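Local coordinates for protein 3-hydroxyacyl-thioester dehydratase X (Mycobacterium tuberculosis, PDB 4OOB) that catalyses the reversible hydration of trans-2-enoyl-CoA to (3R)-3-hydroxyacyl-CoA, acting on a broad range of chain lengths with a preference for C8 to C12 substrates, at residues T31-G36 with P40-F45; A202-R207 with L230-G235. All blocks are in the same frame, centred on the assembly; numbering follows the deposited sequence.

Contact 1: residues T31-G36 with P40-F45; sequences TGLRYG and PLTYPF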
loop_
_atom_site.group_PDB
_atom_site.type_symbol
_atom_site.label_atom_id
_atom_site.label_comp_id
_atom_site.label_asym_id
_atom_site.label_seq_id
_atom_site.Cartn_x
_atom_site.Cartn_y
_atom_site.Cartn_z
ATOM N N THR A 31 3.539 -2.045 -11.629
ATOM C CA THR A 31 4.253 -1.246 -10.621
ATOM C C THR A 31 5.654 -0.821 -11.046
ATOM O O THR A 31 6.258 0.037 -10.391
ATOM C CB THR A 31 4.318 -1.946 -9.265
ATOM O OG1 THR A 31 5.021 -3.196 -9.380
ATOM C CG2 THR A 31 2.898 -2.188 -8.741
ATOM N N GLY A 32 6.135 -1.367 -12.166
ATOM C CA GLY A 32 7.484 -1.129 -12.652
ATOM C C GLY A 32 8.548 -1.840 -11.814
ATOM O O GLY A 32 9.652 -1.343 -11.651
ATOM N N LEU A 33 8.208 -2.970 -11.226
ATOM C CA LEU A 33 9.095 -3.676 -10.340
ATOM C C LEU A 33 9.552 -4.928 -11.092
ATOM O O LEU A 33 9.067 -5.202 -12.197
ATOM C CB LEU A 33 8.326 -4.020 -9.084
ATOM C CG LEU A 33 8.564 -3.251 -7.798
ATOM C CD1 LEU A 33 8.961 -1.786 -7.947
ATOM C CD2 LEU A 33 7.362 -3.375 -6.906
ATOM N N ARG A 34 10.502 -5.657 -10.531
ATOM C CA ARG A 34 11.178 -6.714 -11.255
ATOM C C ARG A 34 10.410 -8.014 -11.023
ATOM O O ARG A 34 10.061 -8.309 -9.909
ATOM C CB ARG A 34 12.613 -6.842 -10.760
ATOM C CG ARG A 34 13.561 -7.467 -11.774
ATOM C CD ARG A 34 14.854 -7.956 -11.141
ATOM N NE ARG A 34 14.649 -9.293 -10.606
ATOM C CZ ARG A 34 14.963 -10.438 -11.215
ATOM N NH1 ARG A 34 15.557 -10.455 -12.415
ATOM N NH2 ARG A 34 14.695 -11.595 -10.606
ATOM N N TYR A 35 10.099 -8.748 -12.079
ATOM C CA TYR A 35 9.507 -10.056 -11.977
ATOM C C TYR A 35 10.639 -11.066 -11.933
ATOM O O TYR A 35 11.469 -11.080 -12.828
ATOM C CB TYR A 35 8.581 -10.350 -13.180
ATOM C CG TYR A 35 7.985 -11.755 -13.153
ATOM C CD1 TYR A 35 7.360 -12.238 -11.991
ATOM C CD2 TYR A 35 8.046 -12.615 -14.276
ATOM C CE1 TYR A 35 6.815 -13.508 -11.944
ATOM C CE2 TYR A 35 7.516 -13.907 -14.225
ATOM C CZ TYR A 35 6.901 -14.348 -13.055
ATOM O OH TYR A 35 6.346 -15.602 -12.930
ATOM N N GLY A 36 10.622 -11.916 -10.916
ATOM C CA GLY A 36 11.583 -12.982 -10.730
ATOM C C GLY A 36 11.107 -14.125 -9.836
ATOM O O GLY A 36 9.881 -14.320 -9.608
ATOM N N PRO A 40 7.878 -9.481 -5.303
ATOM C CA PRO A 40 8.231 -8.178 -4.767
ATOM C C PRO A 40 7.770 -7.969 -3.324
ATOM O O PRO A 40 6.727 -8.427 -2.924
ATOM C CB PRO A 40 7.470 -7.211 -5.675
ATOM C CG PRO A 40 7.184 -7.988 -6.934
ATOM C CD PRO A 40 6.960 -9.387 -6.448
ATOM N N LEU A 41 8.561 -7.223 -2.570
ATOM C CA LEU A 41 8.332 -7.017 -1.136
ATOM C C LEU A 41 6.902 -6.638 -0.799
ATOM O O LEU A 41 6.369 -7.132 0.161
ATOM C CB LEU A 41 9.314 -5.945 -0.627
ATOM C CG LEU A 41 9.161 -5.470 0.805
ATOM C CD1 LEU A 41 9.426 -6.570 1.825
ATOM C CD2 LEU A 41 10.068 -4.259 1.055
ATOM N N THR A 42 6.292 -5.753 -1.596
ATOM C CA THR A 42 4.905 -5.271 -1.362
ATOM C C THR A 42 3.770 -6.172 -1.943
ATOM O O THR A 42 2.597 -5.906 -1.719
ATOM C CB THR A 42 4.734 -3.836 -1.962
ATOM O OG1 THR A 42 5.135 -3.822 -3.349
ATOM C CG2 THR A 42 5.563 -2.849 -1.179
ATOM N N TYR A 43 4.128 -7.223 -2.698
ATOM C CA TYR A 43 3.137 -7.964 -3.456
ATOM C C TYR A 43 2.112 -8.699 -2.562
ATOM O O TYR A 43 0.951 -8.826 -2.939
ATOM C CB TYR A 43 3.795 -8.934 -4.466
ATOM C CG TYR A 43 2.774 -9.882 -5.047
ATOM C CD1 TYR A 43 1.940 -9.454 -6.048
ATOM C CD2 TYR A 43 2.604 -11.172 -4.556
ATOM C CE1 TYR A 43 0.967 -10.271 -6.553
ATOM C CE2 TYR A 43 1.636 -12.002 -5.071
ATOM C CZ TYR A 43 0.805 -11.523 -6.056
ATOM O OH TYR A 43 -0.203 -12.278 -6.628
ATOM N N PRO A 44 2.552 -9.192 -1.384
ATOM C CA PRO A 44 1.605 -9.918 -0.553
ATOM C C PRO A 44 0.506 -9.027 -0.007
ATOM O O PRO A 44 -0.503 -9.551 0.467
ATOM C CB PRO A 44 2.475 -10.502 0.576
ATOM C CG PRO A 44 3.811 -10.609 -0.040
ATOM C CD PRO A 44 3.946 -9.425 -0.950
ATOM N N PHE A 45 0.657 -7.710 -0.124
ATOM C CA PHE A 45 -0.483 -6.852 0.102
ATOM C C PHE A 45 -1.595 -7.202 -0.884
ATOM O O PHE A 45 -2.750 -7.397 -0.482
ATOM C CB PHE A 45 -0.151 -5.342 0.024
ATOM C CG PHE A 45 -1.347 -4.459 0.270
ATOM C CD1 PHE A 45 -1.607 -3.923 1.537
ATOM C CD2 PHE A 45 -2.214 -4.148 -0.746
ATOM C CE1 PHE A 45 -2.713 -3.111 1.768
ATOM C CE2 PHE A 45 -3.349 -3.357 -0.517
ATOM C CZ PHE A 45 -3.579 -2.806 0.731
#

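Contact 2: residues A202-R207 with L230-G235; sequences ANIEAR and LYVAEG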
loop_
_atom_site.group_PDB
_atom_site.type_symbol
_atom_site.label_atom_id
_atom_site.label_comp_id
_atom_site.label_asym_id
_atom_site.label_seq_id
_atom_site.Cartn_x
_atom_site.Cartn_y
_atom_site.Cartn_z
ATOM N N ALA A 202 11.419 0.814 -7.250
ATOM C CA ALA A 202 12.015 0.364 -8.511
ATOM C C ALA A 202 13.505 0.577 -8.520
ATOM O O ALA A 202 13.992 1.629 -8.075
ATOM C CB ALA A 202 11.392 1.097 -9.683
ATOM N N ASN A 203 14.229 -0.424 -9.030
ATOM C CA ASN A 203 15.701 -0.387 -9.080
ATOM C C ASN A 203 16.318 -0.574 -7.676
ATOM O O ASN A 203 16.935 -1.632 -7.440
ATOM C CB ASN A 203 16.243 0.902 -9.768
ATOM C CG ASN A 203 15.613 1.150 -11.147
ATOM O OD1 ASN A 203 15.145 2.259 -11.433
ATOM N ND2 ASN A 203 15.593 0.123 -11.996
ATOM N N ILE A 204 16.129 0.421 -6.775
ATOM C CA ILE A 204 16.457 0.319 -5.302
ATOM C C ILE A 204 16.237 -1.078 -4.662
ATOM O O ILE A 204 17.049 -1.556 -3.858
ATOM C CB ILE A 204 15.758 1.490 -4.525
ATOM C CG1 ILE A 204 16.784 2.508 -4.127
ATOM C CG2 ILE A 204 14.995 1.124 -3.254
ATOM C CD1 ILE A 204 17.312 3.284 -5.306
ATOM N N GLU A 205 15.142 -1.727 -5.041
ATOM C CA GLU A 205 14.786 -3.058 -4.558
ATOM C C GLU A 205 15.845 -4.138 -4.847
ATOM O O GLU A 205 15.906 -5.135 -4.132
ATOM C CB GLU A 205 13.460 -3.513 -5.201
ATOM C CG GLU A 205 13.549 -3.801 -6.710
ATOM C CD GLU A 205 12.305 -4.506 -7.278
ATOM O OE1 GLU A 205 11.531 -5.097 -6.487
ATOM O OE2 GLU A 205 12.107 -4.464 -8.503
ATOM N N ALA A 206 16.648 -3.949 -5.893
ATOM C CA ALA A 206 17.690 -4.911 -6.224
ATOM C C ALA A 206 18.704 -5.079 -5.069
ATOM O O ALA A 206 19.290 -6.141 -4.918
ATOM C CB ALA A 206 18.440 -4.498 -7.495
ATOM N N ARG A 207 18.890 -4.021 -4.291
ATOM C CA ARG A 207 19.867 -3.993 -3.238
ATOM C C ARG A 207 19.293 -4.355 -1.863
ATOM O O ARG A 207 20.036 -4.426 -0.883
ATOM C CB ARG A 207 20.547 -2.607 -3.223
ATOM C CG ARG A 207 21.549 -2.445 -4.369
ATOM C CD ARG A 207 22.235 -1.091 -4.392
ATOM N NE ARG A 207 21.476 -0.131 -5.206
ATOM C CZ ARG A 207 20.941 1.016 -4.768
ATOM N NH1 ARG A 207 21.076 1.418 -3.508
ATOM N NH2 ARG A 207 20.262 1.786 -5.604
ATOM N N LEU A 230 10.541 11.857 -6.784
ATOM C CA LEU A 230 10.946 10.905 -5.743
ATOM C C LEU A 230 12.388 11.185 -5.262
ATOM O O LEU A 230 13.328 11.206 -6.043
ATOM C CB LEU A 230 10.821 9.444 -6.214
ATOM C CG LEU A 230 11.410 8.410 -5.223
ATOM C CD1 LEU A 230 10.536 8.276 -4.001
ATOM C CD2 LEU A 230 11.599 7.056 -5.884
ATOM N N TYR A 231 12.523 11.359 -3.957
ATOM C CA TYR A 231 13.799 11.542 -3.273
ATOM C C TYR A 231 14.187 10.301 -2.464
ATOM O O TYR A 231 13.382 9.725 -1.700
ATOM C CB TYR A 231 13.703 12.731 -2.344
ATOM C CG TYR A 231 13.376 13.964 -3.130
ATOM C CD1 TYR A 231 14.383 14.800 -3.589
ATOM C CD2 TYR A 231 12.074 14.268 -3.459
ATOM C CE1 TYR A 231 14.092 15.906 -4.334
ATOM C CE2 TYR A 231 11.766 15.390 -4.192
ATOM C CZ TYR A 231 12.788 16.188 -4.624
ATOM O OH TYR A 231 12.497 17.291 -5.337
ATOM N N VAL A 232 15.429 9.914 -2.642
ATOM C CA VAL A 232 16.001 8.720 -2.048
ATOM C C VAL A 232 17.378 9.041 -1.440
ATOM O O VAL A 232 18.267 9.487 -2.132
ATOM C CB VAL A 232 16.200 7.627 -3.101
ATOM C CG1 VAL A 232 16.745 6.366 -2.454
ATOM C CG2 VAL A 232 14.874 7.327 -3.792
ATOM N N ALA A 233 17.512 8.820 -0.136
ATOM C CA ALA A 233 18.778 8.960 0.570
ATOM C C ALA A 233 19.127 7.566 0.972
ATOM O O ALA A 233 18.333 6.900 1.656
ATOM C CB ALA A 233 18.624 9.855 1.793
ATOM N N GLU A 234 20.286 7.106 0.502
ATOM C CA GLU A 234 20.803 5.791 0.854
ATOM C C GLU A 234 21.753 5.944 2.002
ATOM O O GLU A 234 22.470 6.931 2.081
ATOM C CB GLU A 234 21.540 5.144 -0.298
ATOM C CG GLU A 234 22.116 3.802 0.098
ATOM C CD GLU A 234 22.254 2.864 -1.073
ATOM O OE1 GLU A 234 21.324 2.834 -1.932
ATOM O OE2 GLU A 234 23.286 2.152 -1.115
ATOM N N GLY A 235 21.742 4.964 2.893
ATOM C CA GLY A 235 22.517 5.021 4.114
ATOM C C GLY A 235 22.976 3.636 4.490
ATOM O O GLY A 235 22.674 2.663 3.800
#

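Contact 1: residues T31-G36 with P40-F45
Leu33 and Pro40 make the nearest backbone approach, with their CA atoms 7.2 Å apart, where the chain leaves helix 21-31 and turns back to enter helix 43-57. Two motifs shape the loop joining the two helices in this hotdog-fold protein. A Schellman motif ends the first helix: Gly32 has positive phi (73°) as the C-prime residue, Leu33 N bonds back to Ala28 O and Gly32 N to Ala29 O. A type I beta turn from Pro40 to Tyr43 leads into the second helix, closed by Tyr43 N to Pro40 O at 2.9 Å. Between them the contact is purely van der Waals and small, burying about 117 Å². Leu33 carries most of it from its segment. With chi1 at -105°, away from a staggered position, it brings its CD2 methyl to within 4.0 Å of CB on the Pro40 ring, the two side chains meeting at a slant. The same methyl lies 4.2 Å from Thr42 OG1, a hydroxyl that is hydrogen-bonded to Tyr27 OH. Ala198 of helix 193-199 packs on both Leu33 and Thr42, while Val24 of helix 21-31 touches Pro40, so two helices border the patch. Further along the loop the backbone itself reaches the proline ring, Arg34 O lying 4.2 Å from Pro40 CG.

Contact 2: residues A202-R207 with L230-G235
Ile204 opens the contact by pointing its CB toward strand 226-234, its CA 9.0 Å from that of Val232. The CG1 branch does the touching: with chi1 at -106°, between staggered positions, CG1 comes to 4.2 Å from Val232 CG1, a modest apolar contact of one methylene against one methyl. Ile204 also begins a 3-10 segment, which turns the chain so that Arg207 comes round to face the strand again; Ala206 N bonds to Asn203 O at 2.8 Å and Arg207 N to Ile204 O at 3.1 Å. This short helical turn follows helix 193-199 in the MaoC-like part of the hotdog fold and leads to strand 212-218. It faces the last residues of the antiparallel strand 226-234, whose Val232 and Glu234 point their CB atoms toward it. Arg207 reaches out to Glu234. Its CG lies anti to the carbonyl carbon, and a bend at chi3 (-90°) swings the guanidinium toward the strand. The opposite charges are placed to pair, but Arg207 NH1 and Glu234 OE1 are modelled too close together, so the salt bridge is doubtful in detail. As modelled, OE1 comes at the guanidinium edge, near its plane, with the two flat groups turned 30° against each other. OE1 also takes a weak hydrogen bond from Trp239 NE1, and the Trp239 side chain, on strand 238-244, touches Ile204, Val232 and Arg207.

How the contacts relate
Contact 1 is a mostly buried junction, its centre about 11 Å from that of the chain; contact 2 lies on the surface, its centre about 17 Å from it. Their chemistry follows: aliphatic packing between a loop and the start of the next helix in the first, one Ile-Val contact beside a charged pair in the second. They hold different elements, yet both lie close to helix 193-199: its Ala198 packs on contact 1, and residues 202-207 follow its end. The two touch directly, with centres about 15 Å apart. Arg34 N probably bonds to Glu205 OE2 at 2.8 Å, and Leu33 CD1 packs 3.6 Å from Ala202 N.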